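Long-range contact in protein kinase containing Z-DNA binding domains (Danio rerio, PDB 4LB5), which probably binds left-handed Z-DNA through its Z-alpha domains and, as a kinase of the GCN2 subfamily, probably phosphorylates translation initiation factor eIF2alpha: residues B[27-32]-B[62-67]. Numbering follows the deposited sequence.
Sequences TVQDIF and NKRPVW. With ACT (acetate ion), chain F; nucleotides of chain C; nucleotides of chain D.
Thr27 and Val66 approach to 4.7 Å between their CA atoms where the start of helix 28-35 meets the beta-hairpin, or wing, of the Z-alpha domain, a winged helix-turn-helix fold. The pair illustrates how such a fold joins its wing to its helices while turning polar side chains of the same segments to the phosphates of bound DNA. On the packed side, Thr27 lays its CG2 methyl against the wing, 3.7 Å from Pro65 O and 4.0 Å from Arg64 CB. With chi1 at 62°, CG2 lies beside the backbone N and OG1 sits between N and the carbonyl carbon, within weak bonding range of Asp30 OD2. That same oxygen accepts Thr27 N on its anti side, tying down the N-cap residue. The indole of Trp67 comes obliquely up to Val28 N, while Tyr47 meets the indole edge-to-face. One water accepts a hydrogen bond from Val28 N and donates one to Pro65 O; it bridges the two backbones and sits at the indole edge, in the ring plane.

Toward the bound DNA the fit is looser: a single side-chain crossing joins the segments, with Lys63 exposed beside it. Gln29 and Arg64 cross at about a right angle, CG on CD at 3.7 Å, and then part: Gln29 NE2 donates to OP2 of DG11 in chain D at 2.9 Å, whereas Arg64, bent at chi3 (-94°), turns its guanidinium toward DG7 of chain C. An acetate, probably from the crystallisation liquor, lies between Lys63 and Arg64, its CH3 over one guanidinium face and its OXT held weakly by Arg64 NE at 2.9 Å. Replacing Arg64 with alanine is likely to leave the DG7 phosphate without this cationic partner and uncover the aliphatic flank of Gln29. At the NH1 end, Arg64 makes a weak hydrogen bond to OP2 of DG7, with NH1 also 2.8 Å from OP1.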
loop_
_atom_site.group_PDB
_atom_site.type_symbol
_atom_site.label_atom_id
_atom_site.label_comp_id
_atom_site.label_asym_id
_atom_site.label_seq_id
_atom_site.Cartn_x
_atom_site.Cartn_y
_atom_site.Cartn_z
ATOM N N THR B 27 -7.645 -13.718 -9.463
ATOM C CA THR B 27 -7.015 -12.547 -8.863
ATOM C C THR B 27 -5.912 -12.085 -9.797
ATOM O O THR B 27 -5.557 -12.800 -10.738
ATOM C CB THR B 27 -6.367 -12.858 -7.510
ATOM O OG1 THR B 27 -5.321 -13.822 -7.694
ATOM C CG2 THR B 27 -7.389 -13.385 -6.518
ATOM N N VAL B 28 -5.357 -10.906 -9.526
ATOM C CA VAL B 28 -4.248 -10.382 -10.321
ATOM C C VAL B 28 -3.067 -11.362 -10.294
ATOM O O VAL B 28 -2.341 -11.507 -11.280
ATOM C CB VAL B 28 -3.820 -8.962 -9.823
ATOM C CG1 VAL B 28 -3.168 -9.032 -8.446
ATOM C CG2 VAL B 28 -2.908 -8.284 -10.834
ATOM N N GLN B 29 -2.923 -12.065 -9.170
ATOM C CA GLN B 29 -1.883 -13.072 -8.973
ATOM C C GLN B 29 -1.864 -14.146 -10.063
ATOM O O GLN B 29 -0.831 -14.394 -10.691
ATOM C CB GLN B 29 -2.093 -13.733 -7.614
ATOM C CG GLN B 29 -2.199 -12.718 -6.493
ATOM C CD GLN B 29 -0.863 -12.085 -6.205
ATOM O OE1 GLN B 29 0.164 -12.763 -6.236
ATOM N NE2 GLN B 29 -0.858 -10.782 -5.943
ATOM N N ASP B 30 -3.011 -14.785 -10.269
ATOM C CA ASP B 30 -3.131 -15.845 -11.259
ATOM C C ASP B 30 -2.755 -15.296 -12.626
ATOM O O ASP B 30 -2.009 -15.918 -13.378
ATOM C CB ASP B 30 -4.568 -16.362 -11.292
ATOM C CG ASP B 30 -5.072 -16.775 -9.923
ATOM O OD1 ASP B 30 -4.355 -17.527 -9.229
ATOM O OD2 ASP B 30 -6.178 -16.339 -9.537
ATOM N N ILE B 31 -3.256 -14.106 -12.925
ATOM C CA ILE B 31 -3.073 -13.520 -14.240
ATOM C C ILE B 31 -1.623 -13.160 -14.515
ATOM O O ILE B 31 -1.053 -13.600 -15.518
ATOM C CB ILE B 31 -3.933 -12.264 -14.430
ATOM C CG1 ILE B 31 -5.408 -12.581 -14.165
ATOM C CG2 ILE B 31 -3.759 -11.726 -15.837
ATOM C CD1 ILE B 31 -6.330 -11.366 -14.285
ATOM N N PHE B 32 -1.017 -12.376 -13.628
ATOM C CA PHE B 32 0.322 -11.875 -13.929
ATOM C C PHE B 32 1.376 -12.972 -13.921
ATOM O O PHE B 32 2.343 -12.912 -14.681
ATOM C CB PHE B 32 0.692 -10.636 -13.089
ATOM C CG PHE B 32 1.363 -10.930 -11.752
ATOM C CD1 PHE B 32 2.708 -11.270 -11.685
ATOM C CD2 PHE B 32 0.659 -10.783 -10.562
ATOM C CE1 PHE B 32 3.325 -11.520 -10.458
ATOM C CE2 PHE B 32 1.265 -11.017 -9.333
ATOM C CZ PHE B 32 2.600 -11.390 -9.279
ATOM N N ASN B 62 -10.996 -6.954 3.001
ATOM C CA ASN B 62 -9.604 -7.327 3.288
ATOM C C ASN B 62 -9.078 -8.520 2.484
ATOM O O ASN B 62 -8.228 -9.277 2.953
ATOM C CB ASN B 62 -9.415 -7.572 4.787
ATOM C CG ASN B 62 -9.579 -6.312 5.597
ATOM O OD1 ASN B 62 -8.884 -5.321 5.367
ATOM N ND2 ASN B 62 -10.514 -6.332 6.541
ATOM N N LYS B 63 -9.591 -8.688 1.272
ATOM C CA LYS B 63 -9.129 -9.757 0.400
ATOM C C LYS B 63 -8.816 -9.232 -0.992
ATOM O O LYS B 63 -9.313 -8.180 -1.393
ATOM C CB LYS B 63 -10.170 -10.876 0.317
ATOM C CG LYS B 63 -10.157 -11.811 1.510
ATOM C CD LYS B 63 -11.065 -13.008 1.279
ATOM C CE LYS B 63 -10.692 -14.166 2.192
ATOM N NZ LYS B 63 -9.320 -14.679 1.908
ATOM N N ARG B 64 -7.986 -9.973 -1.719
ATOM C CA ARG B 64 -7.655 -9.631 -3.098
ATOM C C ARG B 64 -8.911 -9.624 -3.959
ATOM O O ARG B 64 -9.716 -10.555 -3.892
ATOM C CB ARG B 64 -6.654 -10.630 -3.673
ATOM C CG ARG B 64 -5.249 -10.504 -3.120
ATOM C CD ARG B 64 -4.359 -11.618 -3.656
ATOM N NE ARG B 64 -4.331 -12.751 -2.743
ATOM C CZ ARG B 64 -3.428 -12.903 -1.778
ATOM N NH1 ARG B 64 -2.474 -11.997 -1.616
ATOM N NH2 ARG B 64 -3.474 -13.961 -0.978
ATOM N N PRO B 65 -9.089 -8.565 -4.764
ATOM C CA PRO B 65 -10.219 -8.536 -5.699
ATOM C C PRO B 65 -10.173 -9.719 -6.650
ATOM O O PRO B 65 -9.090 -10.106 -7.077
ATOM C CB PRO B 65 -9.996 -7.233 -6.468
ATOM C CG PRO B 65 -9.294 -6.350 -5.477
ATOM C CD PRO B 65 -8.373 -7.277 -4.719
ATOM N N VAL B 66 -11.338 -10.290 -6.956
ATOM C CA VAL B 66 -11.452 -11.381 -7.919
ATOM C C VAL B 66 -12.095 -10.847 -9.199
ATOM O O VAL B 66 -13.110 -10.149 -9.138
ATOM C CB VAL B 66 -12.303 -12.534 -7.348
ATOM C CG1 VAL B 66 -12.604 -13.558 -8.419
ATOM C CG2 VAL B 66 -11.591 -13.177 -6.174
ATOM N N TRP B 67 -11.505 -11.171 -10.350
ATOM C CA TRP B 67 -11.909 -10.569 -11.618
ATOM C C TRP B 67 -12.488 -11.568 -12.600
ATOM O O TRP B 67 -12.084 -12.726 -12.626
ATOM C CB TRP B 67 -10.711 -9.904 -12.294
ATOM C CG TRP B 67 -10.120 -8.791 -11.516
ATOM C CD1 TRP B 67 -9.163 -8.884 -10.543
ATOM C CD2 TRP B 67 -10.435 -7.402 -11.641
ATOM N NE1 TRP B 67 -8.871 -7.635 -10.050
ATOM C CE2 TRP B 67 -9.645 -6.708 -10.704
ATOM C CE3 TRP B 67 -11.327 -6.676 -12.446
ATOM C CZ2 TRP B 67 -9.695 -5.323 -10.561
ATOM C CZ3 TRP B 67 -11.385 -5.296 -12.292
ATOM C CH2 TRP B 67 -10.572 -4.638 -11.358
HETATM C C ACT F . -7.191 -13.552 -0.409
HETATM O O ACT F . -8.308 -14.089 -0.249
HETATM O OXT ACT F . -6.505 -13.999 -1.345
HETATM C CH3 ACT F . -6.700 -12.440 0.461
ATOM P P DG C 7 -2.571 -8.512 -1.180
ATOM O OP1 DG C 7 -2.945 -9.568 -0.231
ATOM O OP2 DG C 7 -2.030 -8.898 -2.507
ATOM O "O5'" DG C 7 -3.852 -7.603 -1.406
ATOM C "C5'" DG C 7 -3.765 -6.487 -2.299
ATOM C "C4'" DG C 7 -4.995 -5.604 -2.150
ATOM O "O4'" DG C 7 -5.044 -5.082 -0.804
ATOM C "C3'" DG C 7 -5.023 -4.395 -3.057
ATOM O "O3'" DG C 7 -5.925 -4.655 -4.121
ATOM C "C2'" DG C 7 -5.523 -3.227 -2.214
ATOM C "C1'" DG C 7 -5.529 -3.757 -0.782
ATOM N N9 DG C 7 -4.652 -3.052 0.155
ATOM C C8 DG C 7 -5.028 -2.567 1.392
ATOM N N7 DG C 7 -4.045 -2.006 2.048
ATOM C C5 DG C 7 -2.954 -2.138 1.197
ATOM C C6 DG C 7 -1.624 -1.716 1.385
ATOM O O6 DG C 7 -1.157 -1.128 2.374
ATOM N N1 DG C 7 -0.822 -2.028 0.297
ATOM C C2 DG C 7 -1.254 -2.682 -0.826
ATOM N N2 DG C 7 -0.331 -2.920 -1.777
ATOM N N3 DG C 7 -2.501 -3.090 -1.009
ATOM C C4 DG C 7 -3.304 -2.782 0.035
ATOM P P DG D 11 3.256 -9.795 -5.450
ATOM O OP1 DG D 11 3.587 -8.793 -6.495
ATOM O OP2 DG D 11 1.858 -10.177 -5.119
ATOM O "O5'" DG D 11 3.997 -11.148 -5.871
ATOM C "C5'" DG D 11 3.979 -12.271 -4.999
ATOM C "C4'" DG D 11 4.987 -13.301 -5.474
ATOM O "O4'" DG D 11 6.315 -12.724 -5.462
ATOM C "C3'" DG D 11 5.089 -14.551 -4.612
ATOM O "O3'" DG D 11 4.174 -15.453 -5.185
ATOM C "C2'" DG D 11 6.546 -14.989 -4.767
ATOM C "C1'" DG D 11 7.285 -13.731 -5.227
ATOM N N9 DG D 11 8.169 -13.102 -4.258
ATOM C C8 DG D 11 9.483 -12.761 -4.461
ATOM N N7 DG D 11 10.020 -12.174 -3.424
ATOM C C5 DG D 11 8.999 -12.120 -2.487
ATOM C C6 DG D 11 9.010 -11.589 -1.176
ATOM O O6 DG D 11 9.956 -11.054 -0.581
ATOM N N1 DG D 11 7.774 -11.728 -0.545
ATOM C C2 DG D 11 6.666 -12.307 -1.110
ATOM N N2 DG D 11 5.570 -12.339 -0.335
ATOM N N3 DG D 11 6.639 -12.810 -2.339
ATOM C C4 DG D 11 7.843 -12.683 -2.977
HETATM O O HOH W 1 -6.537 -9.021 -7.583
#